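Local coordinates for putative lipoprotein (Bacteroides fragilis, PDB 3QNK) that probably binds glycans at the cell surface as a SusD-like lipoprotein of the outer membrane, passing them on to a partner transporter, at residues 417-422 against 440-445; 21-26 against 87-92; 40-45 against 70-75. All coordinates share one frame; numbering follows the deposited sequence.

Interaction 1: 417-422 against 440-445; sequences MIRQRV and RKERRI
R419 and E442 form a buried salt bridge between helix 408-420 and helix 432-446. R419 NE donates to E442 OE2 at 3.1 Å, with an N-H...O angle of 153°. A second, weak bond runs from R419 NH2 to E442 OE2 at 3.4 Å. One carboxylate oxygen thus takes both N-H groups of the guanidinium edge. OE2 lies near the guanidinium plane, but the donor NE sits above the carboxylate plane. The two flat groups are 88° apart, so this is not a side-on, two-oxygen pairing. The arginine chain bends at chi3 (99°), which turns its edge to the glutamate. R419 NH2 also pairs with E285, and E442 OE1 pairs with R318 of helix 317-322. Beside the bridge, I418 CG2 packs 3.8 Å from E442 OE1, the two side chains running alongside in opposite senses. I418 also rests on A392 and Y395 of helix 391-405. The contact joins two helices of the alpha-helical part of this SusD-family protein. The charges form a chain, E285-R419-E442-R318, in which each inner residue has two partners of opposite sign. Such sharing would probably offset the cost of burying them and keep E442 ionised.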
loop_
_atom_site.group_PDB
_atom_site.type_symbol
_atom_site.label_atom_id
_atom_site.label_comp_id
_atom_site.label_asym_id
_atom_site.label_seq_id
_atom_site.Cartn_x
_atom_site.Cartn_y
_atom_site.Cartn_z
HETATM N N MSE B 417 2.914 -4.670 -42.408
HETATM C CA MSE B 417 1.584 -4.094 -42.172
HETATM C C MSE B 417 1.711 -2.846 -41.294
HETATM O O MSE B 417 1.058 -1.836 -41.544
HETATM C CB MSE B 417 0.673 -5.123 -41.495
HETATM C CG MSE B 417 0.244 -6.219 -42.428
HETATM SE SE MSE B 417 -0.973 -5.576 -43.807
HETATM C CE MSE B 417 -2.432 -4.841 -42.717
ATOM N N ILE B 418 2.604 -2.914 -40.299
ATOM C CA ILE B 418 2.902 -1.836 -39.345
ATOM C C ILE B 418 3.602 -0.654 -40.063
ATOM O O ILE B 418 3.275 0.518 -39.802
ATOM C CB ILE B 418 3.713 -2.407 -38.162
ATOM C CG1 ILE B 418 2.892 -3.462 -37.377
ATOM C CG2 ILE B 418 4.273 -1.327 -37.237
ATOM C CD1 ILE B 418 1.457 -3.094 -37.016
ATOM N N ARG B 419 4.523 -0.976 -40.984
ATOM C CA ARG B 419 5.236 0.018 -41.784
ATOM C C ARG B 419 4.309 0.646 -42.827
ATOM O O ARG B 419 4.366 1.854 -43.050
ATOM C CB ARG B 419 6.458 -0.595 -42.495
ATOM C CG ARG B 419 7.307 -1.511 -41.659
ATOM C CD ARG B 419 8.602 -1.729 -42.390
ATOM N NE ARG B 419 9.608 -0.850 -41.814
ATOM C CZ ARG B 419 10.341 0.013 -42.491
ATOM N NH1 ARG B 419 10.255 0.080 -43.806
ATOM N NH2 ARG B 419 11.182 0.792 -41.865
ATOM N N GLN B 420 3.479 -0.165 -43.481
ATOM C CA GLN B 420 2.538 0.349 -44.474
ATOM C C GLN B 420 1.611 1.384 -43.856
ATOM O O GLN B 420 1.313 2.374 -44.515
ATOM C CB GLN B 420 1.691 -0.773 -45.121
ATOM C CG GLN B 420 2.388 -1.540 -46.253
ATOM C CD GLN B 420 1.670 -2.842 -46.635
ATOM O OE1 GLN B 420 2.294 -3.940 -46.756
ATOM N NE2 GLN B 420 0.339 -2.734 -46.865
ATOM N N ARG B 421 1.227 1.206 -42.566
ATOM C CA ARG B 421 0.247 2.120 -42.004
ATOM C C ARG B 421 0.817 3.494 -41.646
ATOM O O ARG B 421 0.017 4.386 -41.360
ATOM C CB ARG B 421 -0.611 1.508 -40.874
ATOM C CG ARG B 421 -0.072 1.629 -39.533
ATOM C CD ARG B 421 -0.611 2.736 -38.658
ATOM N NE ARG B 421 -0.279 2.279 -37.316
ATOM C CZ ARG B 421 -1.189 1.906 -36.436
ATOM N NH1 ARG B 421 -2.477 2.143 -36.664
ATOM N NH2 ARG B 421 -0.822 1.347 -35.295
ATOM N N VAL B 422 2.151 3.694 -41.755
ATOM C CA VAL B 422 2.814 4.988 -41.513
ATOM C C VAL B 422 3.582 5.455 -42.777
ATOM O O VAL B 422 4.511 6.281 -42.691
ATOM C CB VAL B 422 3.708 4.976 -40.249
ATOM C CG1 VAL B 422 2.846 4.858 -38.993
ATOM C CG2 VAL B 422 4.775 3.880 -40.307
ATOM N N ARG B 440 12.363 -6.442 -34.292
ATOM C CA ARG B 440 12.658 -5.931 -32.953
ATOM C C ARG B 440 12.738 -4.393 -32.938
ATOM O O ARG B 440 12.125 -3.770 -32.067
ATOM C CB ARG B 440 13.951 -6.535 -32.438
ATOM C CG ARG B 440 13.791 -8.008 -32.087
ATOM C CD ARG B 440 15.055 -8.521 -31.468
ATOM N NE ARG B 440 14.894 -9.886 -30.999
ATOM C CZ ARG B 440 15.786 -10.502 -30.238
ATOM N NH1 ARG B 440 16.904 -9.882 -29.876
ATOM N NH2 ARG B 440 15.572 -11.738 -29.831
ATOM N N LYS B 441 13.421 -3.793 -33.947
ATOM C CA LYS B 441 13.529 -2.345 -34.102
ATOM C C LYS B 441 12.101 -1.752 -34.344
ATOM O O LYS B 441 11.742 -0.767 -33.683
ATOM C CB LYS B 441 14.533 -1.963 -35.219
ATOM N N GLU B 442 11.279 -2.387 -35.219
ATOM C CA GLU B 442 9.905 -1.924 -35.472
ATOM C C GLU B 442 9.061 -1.933 -34.210
ATOM O O GLU B 442 8.266 -1.018 -33.984
ATOM C CB GLU B 442 9.188 -2.757 -36.563
ATOM C CG GLU B 442 9.426 -2.232 -37.965
ATOM C CD GLU B 442 9.014 -0.796 -38.222
ATOM O OE1 GLU B 442 7.906 -0.398 -37.794
ATOM O OE2 GLU B 442 9.819 -0.061 -38.839
ATOM N N ARG B 443 9.222 -2.973 -33.405
ATOM C CA ARG B 443 8.494 -3.101 -32.157
ATOM C C ARG B 443 8.827 -1.943 -31.213
ATOM O O ARG B 443 7.942 -1.409 -30.536
ATOM C CB ARG B 443 8.833 -4.437 -31.486
ATOM C CG ARG B 443 7.700 -4.857 -30.586
ATOM C CD ARG B 443 8.062 -5.969 -29.641
ATOM N NE ARG B 443 6.899 -6.235 -28.807
ATOM C CZ ARG B 443 5.969 -7.138 -29.086
ATOM N NH1 ARG B 443 6.093 -7.922 -30.156
ATOM N NH2 ARG B 443 4.929 -7.290 -28.284
ATOM N N ARG B 444 10.106 -1.559 -31.174
ATOM C CA ARG B 444 10.568 -0.507 -30.305
ATOM C C ARG B 444 9.897 0.819 -30.666
ATOM O O ARG B 444 9.440 1.517 -29.770
ATOM C CB ARG B 444 12.099 -0.393 -30.345
ATOM C CG ARG B 444 12.585 0.684 -29.393
ATOM C CD ARG B 444 14.017 1.022 -29.602
ATOM N NE ARG B 444 14.474 1.926 -28.554
ATOM C CZ ARG B 444 15.727 2.328 -28.412
ATOM N NH1 ARG B 444 16.660 1.927 -29.263
ATOM N NH2 ARG B 444 16.054 3.149 -27.430
ATOM N N ILE B 445 9.826 1.157 -31.956
ATOM C CA ILE B 445 9.245 2.401 -32.432
ATOM C C ILE B 445 7.723 2.375 -32.282
ATOM O O ILE B 445 7.112 3.366 -31.850
ATOM C CB ILE B 445 9.674 2.654 -33.891
ATOM C CG1 ILE B 445 11.206 2.799 -34.022
ATOM C CG2 ILE B 445 8.936 3.838 -34.520
ATOM C CD1 ILE B 445 11.868 3.993 -33.224
#

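Interaction 2: 21-26 against 87-92; sequences KYYVND and CNRFFE
Y23 reaches from helix 17-29 to R89 and F90 on helix 76-93. Its CB points toward the other helix, and CG lies anti to the backbone N (chi1 -168°), which carries the ring across the gap. CD1 comes first, 3.9 Å from F90 CD2 and at the edge of the phenylalanine ring. Further out, CE1 lies 3.8 Å from F90 CB. At the tip, OH sits against the aliphatic base of R89, 3.2 Å from CB and 3.4 Å from CG. The hydroxyl has its polar partner one turn before F90 on helix 76-93, the backbone O of K86. The Y23 and R89 side chains cross at about a right angle. The R89 guanidinium is used by E7, through a salt bridge from NH2. V24 extends the packing: its CG2 is 3.5 Å from F90 CE2. F90 also touches V20, and V111 of helix 101-126 lies against it. The segments 21-26 and 87-92 run roughly antiparallel, at 156°, with their axes 11.0 Å apart at closest approach. This wide spacing fits aromatic side chains filling the interface, within a SusD-type alpha-helical domain related to TPR repeats. N25 ND2 of helix 17-29 bonds to I8 O of the second subunit. The chemistry across the interface is thus chiefly apolar, while the phenol hydroxyl and the guanidinium find their polar partners outside the two segments.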
loop_
_atom_site.group_PDB
_atom_site.type_symbol
_atom_site.label_atom_id
_atom_site.label_comp_id
_atom_site.label_asym_id
_atom_site.label_seq_id
_atom_site.Cartn_x
_atom_site.Cartn_y
_atom_site.Cartn_z
ATOM N N LYS B 21 -22.544 -7.709 -10.154
ATOM C CA LYS B 21 -22.062 -6.863 -11.253
ATOM C C LYS B 21 -21.106 -5.779 -10.687
ATOM O O LYS B 21 -20.076 -5.493 -11.310
ATOM C CB LYS B 21 -23.236 -6.256 -12.049
ATOM N N TYR B 22 -21.411 -5.248 -9.466
ATOM C CA TYR B 22 -20.577 -4.260 -8.769
ATOM C C TYR B 22 -19.239 -4.879 -8.325
ATOM O O TYR B 22 -18.206 -4.208 -8.377
ATOM C CB TYR B 22 -21.312 -3.658 -7.563
ATOM C CG TYR B 22 -22.381 -2.639 -7.904
ATOM C CD1 TYR B 22 -22.360 -1.953 -9.117
ATOM C CD2 TYR B 22 -23.381 -2.319 -6.991
ATOM C CE1 TYR B 22 -23.356 -1.029 -9.446
ATOM C CE2 TYR B 22 -24.372 -1.378 -7.296
ATOM C CZ TYR B 22 -24.359 -0.734 -8.527
ATOM O OH TYR B 22 -25.331 0.201 -8.836
ATOM N N TYR B 23 -19.257 -6.172 -7.933
ATOM C CA TYR B 23 -18.051 -6.895 -7.536
ATOM C C TYR B 23 -17.068 -6.950 -8.711
ATOM O O TYR B 23 -15.879 -6.669 -8.531
ATOM C CB TYR B 23 -18.407 -8.317 -7.044
ATOM C CG TYR B 23 -17.271 -9.044 -6.356
ATOM C CD1 TYR B 23 -16.223 -9.601 -7.091
ATOM C CD2 TYR B 23 -17.243 -9.183 -4.971
ATOM C CE1 TYR B 23 -15.156 -10.235 -6.461
ATOM C CE2 TYR B 23 -16.178 -9.812 -4.329
ATOM C CZ TYR B 23 -15.139 -10.342 -5.080
ATOM O OH TYR B 23 -14.109 -10.994 -4.462
ATOM N N VAL B 24 -17.572 -7.293 -9.919
ATOM C CA VAL B 24 -16.754 -7.394 -11.134
ATOM C C VAL B 24 -16.226 -5.987 -11.502
ATOM O O VAL B 24 -15.062 -5.871 -11.866
ATOM C CB VAL B 24 -17.509 -8.097 -12.279
ATOM C CG1 VAL B 24 -16.643 -8.243 -13.521
ATOM C CG2 VAL B 24 -17.997 -9.464 -11.832
ATOM N N ASN B 25 -17.031 -4.921 -11.289
ATOM C CA ASN B 25 -16.582 -3.537 -11.520
ATOM C C ASN B 25 -15.411 -3.194 -10.616
ATOM O O ASN B 25 -14.471 -2.520 -11.059
ATOM C CB ASN B 25 -17.713 -2.532 -11.282
ATOM C CG ASN B 25 -18.838 -2.518 -12.293
ATOM O OD1 ASN B 25 -18.936 -3.351 -13.216
ATOM N ND2 ASN B 25 -19.731 -1.560 -12.120
ATOM N N ASP B 26 -15.452 -3.693 -9.351
ATOM C CA ASP B 26 -14.377 -3.506 -8.377
ATOM C C ASP B 26 -13.112 -4.200 -8.850
ATOM O O ASP B 26 -12.015 -3.669 -8.658
ATOM C CB ASP B 26 -14.803 -4.021 -7.002
ATOM C CG ASP B 26 -13.811 -3.746 -5.889
ATOM O OD1 ASP B 26 -13.447 -2.568 -5.704
ATOM O OD2 ASP B 26 -13.449 -4.709 -5.157
ATOM N N CYS B 87 -10.231 -11.992 -6.983
ATOM C CA CYS B 87 -10.650 -12.855 -8.109
ATOM C C CYS B 87 -11.051 -14.222 -7.604
ATOM O O CYS B 87 -12.127 -14.714 -7.968
ATOM C CB CYS B 87 -9.556 -12.988 -9.160
ATOM S SG CYS B 87 -9.108 -11.438 -9.977
ATOM N N ASN B 88 -10.171 -14.847 -6.776
ATOM C CA ASN B 88 -10.352 -16.184 -6.200
ATOM C C ASN B 88 -11.616 -16.268 -5.370
ATOM O O ASN B 88 -12.262 -17.317 -5.361
ATOM C CB ASN B 88 -9.139 -16.581 -5.369
ATOM C CG ASN B 88 -7.881 -16.774 -6.172
ATOM O OD1 ASN B 88 -7.913 -17.073 -7.372
ATOM N ND2 ASN B 88 -6.738 -16.627 -5.510
ATOM N N ARG B 89 -11.988 -15.161 -4.705
ATOM C CA ARG B 89 -13.223 -15.111 -3.939
ATOM C C ARG B 89 -14.404 -15.204 -4.865
ATOM O O ARG B 89 -15.334 -15.949 -4.586
ATOM C CB ARG B 89 -13.308 -13.833 -3.113
ATOM C CG ARG B 89 -14.671 -13.641 -2.456
ATOM C CD ARG B 89 -14.821 -14.401 -1.161
ATOM N NE ARG B 89 -14.967 -13.462 -0.058
ATOM C CZ ARG B 89 -14.178 -13.419 1.010
ATOM N NH1 ARG B 89 -13.162 -14.271 1.130
ATOM N NH2 ARG B 89 -14.385 -12.518 1.958
ATOM N N PHE B 90 -14.373 -14.443 -5.977
ATOM C CA PHE B 90 -15.433 -14.478 -6.977
ATOM C C PHE B 90 -15.661 -15.930 -7.386
ATOM O O PHE B 90 -16.782 -16.450 -7.237
ATOM C CB PHE B 90 -15.074 -13.606 -8.197
ATOM C CG PHE B 90 -16.132 -13.618 -9.289
ATOM C CD1 PHE B 90 -16.131 -14.603 -10.274
ATOM C CD2 PHE B 90 -17.132 -12.652 -9.323
ATOM C CE1 PHE B 90 -17.124 -14.630 -11.250
ATOM C CE2 PHE B 90 -18.107 -12.671 -10.316
ATOM C CZ PHE B 90 -18.080 -13.643 -11.284
ATOM N N PHE B 91 -14.556 -16.604 -7.818
ATOM C CA PHE B 91 -14.580 -17.993 -8.269
ATOM C C PHE B 91 -15.149 -18.958 -7.199
ATOM O O PHE B 91 -15.879 -19.883 -7.555
ATOM C CB PHE B 91 -13.189 -18.437 -8.715
ATOM C CG PHE B 91 -12.698 -17.761 -9.971
ATOM C CD1 PHE B 91 -13.461 -17.780 -11.134
ATOM C CD2 PHE B 91 -11.444 -17.154 -10.008
ATOM C CE1 PHE B 91 -12.997 -17.160 -12.298
ATOM C CE2 PHE B 91 -10.976 -16.550 -11.171
ATOM C CZ PHE B 91 -11.751 -16.557 -12.308
ATOM N N GLU B 92 -14.881 -18.698 -5.915
ATOM C CA GLU B 92 -15.402 -19.494 -4.806
ATOM C C GLU B 92 -16.903 -19.316 -4.603
ATOM O O GLU B 92 -17.597 -20.291 -4.313
ATOM C CB GLU B 92 -14.701 -19.132 -3.477
ATOM C CG GLU B 92 -13.284 -19.667 -3.322
ATOM C CD GLU B 92 -12.547 -19.319 -2.038
ATOM O OE1 GLU B 92 -13.015 -18.434 -1.282
ATOM O OE2 GLU B 92 -11.484 -19.936 -1.796
#

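Interaction 3: 40-45 against 70-75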
loop_
_atom_site.group_PDB
_atom_site.type_symbol
_atom_site.label_atom_id
_atom_site.label_comp_id
_atom_site.label_asym_id
_atom_site.label_seq_id
_atom_site.Cartn_x
_atom_site.Cartn_y
_atom_site.Cartn_z
ATOM N N GLU B 40 9.590 2.195 -18.030
ATOM C CA GLU B 40 10.077 2.817 -19.265
ATOM C C GLU B 40 11.319 3.671 -18.984
ATOM O O GLU B 40 12.240 3.707 -19.803
ATOM C CB GLU B 40 8.990 3.667 -19.938
ATOM C CG GLU B 40 9.253 3.913 -21.417
ATOM C CD GLU B 40 8.921 2.816 -22.419
ATOM O OE1 GLU B 40 8.519 1.696 -22.017
ATOM O OE2 GLU B 40 9.086 3.093 -23.630
ATOM N N ASN B 41 11.342 4.336 -17.799
ATOM C CA ASN B 41 12.443 5.160 -17.330
ATOM C C ASN B 41 13.585 4.269 -16.827
ATOM O O ASN B 41 14.637 4.775 -16.389
ATOM C CB ASN B 41 11.938 6.093 -16.234
ATOM C CG ASN B 41 11.127 7.234 -16.742
ATOM O OD1 ASN B 41 11.604 8.065 -17.518
ATOM N ND2 ASN B 41 9.880 7.314 -16.302
ATOM N N ARG B 42 13.353 2.928 -16.843
ATOM C CA ARG B 42 14.376 1.942 -16.455
ATOM C C ARG B 42 14.791 1.195 -17.714
ATOM O O ARG B 42 15.292 0.088 -17.636
ATOM C CB ARG B 42 13.921 1.016 -15.292
ATOM C CG ARG B 42 13.636 1.847 -14.047
ATOM C CD ARG B 42 13.456 1.092 -12.779
ATOM N NE ARG B 42 12.064 0.725 -12.566
ATOM C CZ ARG B 42 11.309 1.088 -11.529
ATOM N NH1 ARG B 42 11.821 1.819 -10.548
ATOM N NH2 ARG B 42 10.044 0.697 -11.453
ATOM N N SER B 43 14.623 1.848 -18.875
ATOM C CA SER B 43 14.923 1.334 -20.214
ATOM C C SER B 43 15.655 2.392 -21.051
ATOM O O SER B 43 15.605 3.586 -20.742
ATOM C CB SER B 43 13.637 0.897 -20.929
ATOM O OG SER B 43 13.034 1.974 -21.619
ATOM N N ASP B 44 16.261 1.958 -22.162
ATOM C CA ASP B 44 17.033 2.845 -23.039
ATOM C C ASP B 44 16.145 3.857 -23.821
ATOM O O ASP B 44 16.694 4.667 -24.571
ATOM C CB ASP B 44 17.887 2.013 -23.997
ATOM C CG ASP B 44 17.131 1.089 -24.926
ATOM O OD1 ASP B 44 15.992 0.667 -24.561
ATOM O OD2 ASP B 44 17.696 0.737 -25.994
ATOM N N ASN B 45 14.797 3.847 -23.604
ATOM C CA ASN B 45 13.889 4.786 -24.273
ATOM C C ASN B 45 13.760 6.108 -23.541
ATOM O O ASN B 45 13.344 7.103 -24.152
ATOM C CB ASN B 45 12.495 4.193 -24.431
ATOM C CG ASN B 45 12.371 3.254 -25.587
ATOM O OD1 ASN B 45 13.316 3.021 -26.347
ATOM N ND2 ASN B 45 11.207 2.682 -25.730
ATOM N N ASP B 70 15.992 -3.254 -0.826
ATOM C CA ASP B 70 15.468 -2.150 -1.639
ATOM C C ASP B 70 15.163 -2.720 -3.041
ATOM O O ASP B 70 15.987 -2.583 -3.949
ATOM C CB ASP B 70 16.400 -0.911 -1.683
ATOM C CG ASP B 70 15.729 0.384 -2.177
ATOM O OD1 ASP B 70 14.509 0.354 -2.503
ATOM O OD2 ASP B 70 16.409 1.425 -2.212
ATOM N N PRO B 71 14.031 -3.449 -3.203
ATOM C CA PRO B 71 13.782 -4.132 -4.476
ATOM C C PRO B 71 13.316 -3.258 -5.626
ATOM O O PRO B 71 13.524 -3.635 -6.780
ATOM C CB PRO B 71 12.729 -5.184 -4.123
ATOM C CG PRO B 71 12.096 -4.721 -2.922
ATOM C CD PRO B 71 12.990 -3.778 -2.213
ATOM N N GLN B 72 12.657 -2.143 -5.326
ATOM C CA GLN B 72 12.063 -1.203 -6.279
ATOM C C GLN B 72 11.185 -1.956 -7.289
ATOM O O GLN B 72 11.259 -1.733 -8.498
ATOM C CB GLN B 72 13.131 -0.317 -6.936
ATOM C CG GLN B 72 13.862 0.518 -5.884
ATOM C CD GLN B 72 14.738 1.637 -6.348
ATOM O OE1 GLN B 72 14.889 1.950 -7.543
ATOM N NE2 GLN B 72 15.309 2.290 -5.363
ATOM N N ASP B 73 10.337 -2.862 -6.747
ATOM C CA ASP B 73 9.417 -3.753 -7.469
ATOM C C ASP B 73 8.075 -3.090 -7.714
ATOM O O ASP B 73 7.188 -3.695 -8.320
ATOM C CB ASP B 73 9.222 -5.057 -6.670
ATOM C CG ASP B 73 8.558 -4.931 -5.306
ATOM O OD1 ASP B 73 8.707 -3.857 -4.664
ATOM O OD2 ASP B 73 7.881 -5.907 -4.880
ATOM N N ASP B 74 7.936 -1.835 -7.243
ATOM C CA ASP B 74 6.750 -0.988 -7.365
ATOM C C ASP B 74 5.584 -1.602 -6.593
ATOM O O ASP B 74 4.423 -1.415 -6.972
ATOM C CB ASP B 74 6.393 -0.765 -8.852
ATOM C CG ASP B 74 7.567 -0.356 -9.735
ATOM O OD1 ASP B 74 8.444 0.425 -9.250
ATOM O OD2 ASP B 74 7.609 -0.803 -10.910
ATOM N N ASP B 75 5.902 -2.367 -5.521
ATOM C CA ASP B 75 4.985 -3.058 -4.603
ATOM C C ASP B 75 4.067 -4.013 -5.329
ATOM O O ASP B 75 2.956 -4.287 -4.838
ATOM C CB ASP B 75 4.162 -2.032 -3.799
ATOM C CG ASP B 75 5.004 -1.092 -2.945
ATOM O OD1 ASP B 75 5.680 -1.580 -2.010
ATOM O OD2 ASP B 75 4.941 0.134 -3.173
HETATM O O HOH W 1 14.878 0.945 -9.890
#
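R42 and D74 approach from opposite directions and meet with their flat ends nearly coplanar, the guanidinium and carboxylate planes 17° apart. R42 NH2 donates to D74 OD1 at 2.7 Å, with an N-H...O angle of 147°. OD1 takes the bond through its syn lone pair and lies slightly off the guanidinium plane. D74 OD2 is close to the same nitrogen but has its own salt bridge, to R125, so the aspartate is held between two arginines. R42 gets there on a long side chain with CG beside the backbone N and a bend at chi3 (-90°). The bend turns one guanidinium face to Q72, whose backbone O stands 3.8 Å above the plane, displaced from the centre of the group. The Q72 amide is linked to R42 through a water. The water donates to Q72 OE1 at 2.6 Å and accepts a weak bond from R42 NH1 at 3.2 Å. Both segments are loops, joined by this bridge within the N-terminal half of the SusD-like fold. The 40-45 loop follows helix 17-29, and the 70-75 loop leads into helix 76-93. In the first loop S43 OG accepts from N45 N at 3.2 Å, an ST turn. S43 OG also donates to E40 O at 2.6 Å, and N45 ND2 donates to E40 OE2. R42 also packs on F454 of helix 453-460. In the second loop Q72 NE2 bonds to A56 O, and OE1 also takes K60 N.

Overall arrangement
Interactions 1 and 3 touch, although their centres are 25 Å apart. R444 of helix 432-446 reaches the 40-45 loop, with NE 2.7 Å from N45 OD1 in a probable hydrogen bond. R444 NH2 pairs with D44 OD2 at 3.3 Å, a long and weak ion pair. This ties the C-terminal helices to an N-terminal loop. Interaction 2 stands apart, with its centre about 38 Å from that of interaction 1, on the opposite side of the chain's centre. It is about 30 Å from interaction 3 between centres. In sequence, interaction 3 is nested within the loop that interaction 2 closes. A bound phosphate, probably from the crystallisation liquor, lies beside interaction 3, about 5 Å from the D74 side chain.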